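Local coordinates for protein mRNA interferase toxin RelE (Escherichia coli, PDB 4FXH) that cleaves mRNA in the ribosomal A site with codon specificity, inhibiting translation during amino acid starvation as the toxin of a type II toxin-antitoxin pair, at residues 13-18 with 76-81. The protein carries 1 engineered substitution. Sequence-based numbering, arbitrary orientation.
Sequences KEWRKL and ISVGKA. Engineered in segment 76-81: A81 (natural residue Arg).
E14, in the last turn of helix 9-15, comes closest to V78 at the end of strand 72-78, their CA atoms 6.4 Å apart; the chain leaves helical geometry at R16, and the turn that follows brings L18 to the same valine. Just before V78, I76 and S77 both pair with V63 in a classic beta bulge. Past V78 the chain leads through G79 and K80 to the engineered A81, at an inferred proton-donor position. The E14 carboxylate reaches across on an extended chain (chi2 175°) and takes the backbone N-H of V78: V78 N to E14 OE2 is 3.0 Å, the N-H...O angle is 174°, and the N-H meets the oxygen nearly along its C-O axis. A water donates to E14 OE1 and lies 2.8 Å from S77 OG. V78 CG1 packs on E14 CB at 3.7 Å. The other methyl, CG2, anti to the backbone N, touches L18 CD1 at 3.5 Å and lies obliquely by the W15 ring. L26 of helix 22-33 touches W15, L18 and V78. A helix side chain thus holds a strand-end amide beside an apolar cluster. V78 O and E14 OE2, both acceptors, lie 3.1 Å apart unbonded; the two donors would favour the charged carboxylate and V78 O oppose it, leaving the net shift uncertain.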
loop_
_atom_site.group_PDB
_atom_site.type_symbol
_atom_site.label_atom_id
_atom_site.label_comp_id
_atom_site.label_asym_id
_atom_site.label_seq_id
_atom_site.Cartn_x
_atom_site.Cartn_y
_atom_site.Cartn_z
ATOM N N LYS A 13 11.635 -1.338 -0.511
ATOM C CA LYS A 13 12.370 -1.702 0.690
ATOM C C LYS A 13 11.416 -1.971 1.858
ATOM O O LYS A 13 11.616 -2.918 2.619
ATOM C CB LYS A 13 13.375 -0.610 1.064
ATOM C CG LYS A 13 14.509 -0.430 0.067
ATOM C CD LYS A 13 15.268 -1.729 -0.161
ATOM C CE LYS A 13 16.755 -1.465 -0.347
ATOM N NZ LYS A 13 17.503 -2.713 -0.668
ATOM N N GLU A 14 10.386 -1.136 1.995
ATOM C CA GLU A 14 9.358 -1.335 3.020
ATOM C C GLU A 14 8.626 -2.653 2.798
ATOM O O GLU A 14 8.296 -3.368 3.747
ATOM C CB GLU A 14 8.349 -0.177 3.017
ATOM C CG GLU A 14 8.919 1.149 3.506
ATOM C CD GLU A 14 7.946 2.313 3.380
ATOM O OE1 GLU A 14 8.133 3.320 4.097
ATOM O OE2 GLU A 14 7.005 2.234 2.563
ATOM N N TRP A 15 8.388 -2.961 1.528
ATOM C CA TRP A 15 7.647 -4.146 1.122
ATOM C C TRP A 15 8.385 -5.428 1.502
ATOM O O TRP A 15 7.763 -6.425 1.869
ATOM C CB TRP A 15 7.403 -4.093 -0.387
ATOM C CG TRP A 15 6.611 -5.228 -0.939
ATOM C CD1 TRP A 15 7.079 -6.463 -1.285
ATOM C CD2 TRP A 15 5.208 -5.232 -1.242
ATOM N NE1 TRP A 15 6.054 -7.237 -1.772
ATOM C CE2 TRP A 15 4.899 -6.503 -1.758
ATOM C CE3 TRP A 15 4.191 -4.280 -1.120
ATOM C CZ2 TRP A 15 3.607 -6.853 -2.152
ATOM C CZ3 TRP A 15 2.907 -4.631 -1.512
ATOM C CH2 TRP A 15 2.627 -5.905 -2.021
ATOM N N ARG A 16 9.713 -5.390 1.426
ATOM C CA ARG A 16 10.538 -6.559 1.726
ATOM C C ARG A 16 10.680 -6.813 3.226
ATOM O O ARG A 16 11.477 -7.653 3.642
ATOM C CB ARG A 16 11.926 -6.413 1.093
ATOM C CG ARG A 16 11.936 -6.408 -0.430
ATOM C CD ARG A 16 13.360 -6.332 -0.961
ATOM N NE ARG A 16 13.421 -6.376 -2.419
ATOM C CZ ARG A 16 14.156 -5.551 -3.159
ATOM N NH1 ARG A 16 14.892 -4.614 -2.576
ATOM N NH2 ARG A 16 14.157 -5.661 -4.481
ATOM N N LYS A 17 9.915 -6.086 4.037
ATOM C CA LYS A 17 9.990 -6.242 5.488
ATOM C C LYS A 17 8.613 -6.365 6.140
ATOM O O LYS A 17 8.494 -6.299 7.363
ATOM C CB LYS A 17 10.762 -5.078 6.121
ATOM C CG LYS A 17 11.949 -4.596 5.302
ATOM C CD LYS A 17 12.925 -3.791 6.135
ATOM C CE LYS A 17 13.708 -4.697 7.063
ATOM N NZ LYS A 17 14.396 -5.795 6.326
ATOM N N LEU A 18 7.577 -6.544 5.325
ATOM C CA LEU A 18 6.221 -6.679 5.847
ATOM C C LEU A 18 5.963 -8.083 6.375
ATOM O O LEU A 18 5.165 -8.279 7.294
ATOM C CB LEU A 18 5.189 -6.353 4.771
ATOM C CG LEU A 18 5.202 -4.951 4.167
ATOM C CD1 LEU A 18 3.882 -4.718 3.467
ATOM C CD2 LEU A 18 5.457 -3.887 5.226
ATOM N N ILE A 76 3.882 4.140 -3.448
ATOM C CA ILE A 76 4.809 5.085 -2.850
ATOM C C ILE A 76 5.108 4.795 -1.376
ATOM O O ILE A 76 6.235 4.985 -0.911
ATOM C CB ILE A 76 4.329 6.544 -3.061
ATOM C CG1 ILE A 76 5.471 7.520 -2.814
ATOM C CG2 ILE A 76 3.107 6.874 -2.200
ATOM C CD1 ILE A 76 5.295 8.819 -3.537
ATOM N N SER A 77 4.105 4.312 -0.656
ATOM C CA SER A 77 4.256 4.045 0.763
ATOM C C SER A 77 3.448 2.814 1.146
ATOM O O SER A 77 2.300 2.661 0.736
ATOM C CB SER A 77 3.801 5.255 1.583
ATOM O OG SER A 77 4.198 5.137 2.938
ATOM N N VAL A 78 4.064 1.934 1.924
ATOM C CA VAL A 78 3.385 0.747 2.418
ATOM C C VAL A 78 3.858 0.449 3.837
ATOM O O VAL A 78 5.056 0.473 4.116
ATOM C CB VAL A 78 3.617 -0.463 1.487
ATOM C CG1 VAL A 78 5.107 -0.701 1.264
ATOM C CG2 VAL A 78 2.940 -1.700 2.041
ATOM N N GLY A 79 2.916 0.196 4.740
ATOM C CA GLY A 79 3.269 -0.028 6.130
ATOM C C GLY A 79 2.150 -0.536 7.016
ATOM O O GLY A 79 1.457 -1.492 6.673
ATOM N N LYS A 80 1.976 0.115 8.163
ATOM C CA LYS A 80 1.063 -0.364 9.194
ATOM C C LYS A 80 0.381 0.804 9.912
ATOM O O LYS A 80 0.888 1.927 9.899
ATOM C CB LYS A 80 1.837 -1.241 10.187
ATOM C CG LYS A 80 0.993 -1.959 11.229
ATOM C CD LYS A 80 1.670 -3.239 11.694
ATOM C CE LYS A 80 0.918 -4.471 11.201
ATOM N NZ LYS A 80 0.653 -4.459 9.730
ATOM N N ALA A 81 -0.768 0.535 10.526
ATOM C CA ALA A 81 -1.525 1.551 11.255
ATOM C C ALA A 81 -0.729 2.179 12.398
ATOM O O ALA A 81 -0.664 3.401 12.520
ATOM C CB ALA A 81 -2.831 0.966 11.779
HETATM O O HOH W 1 5.613 4.342 5.235
#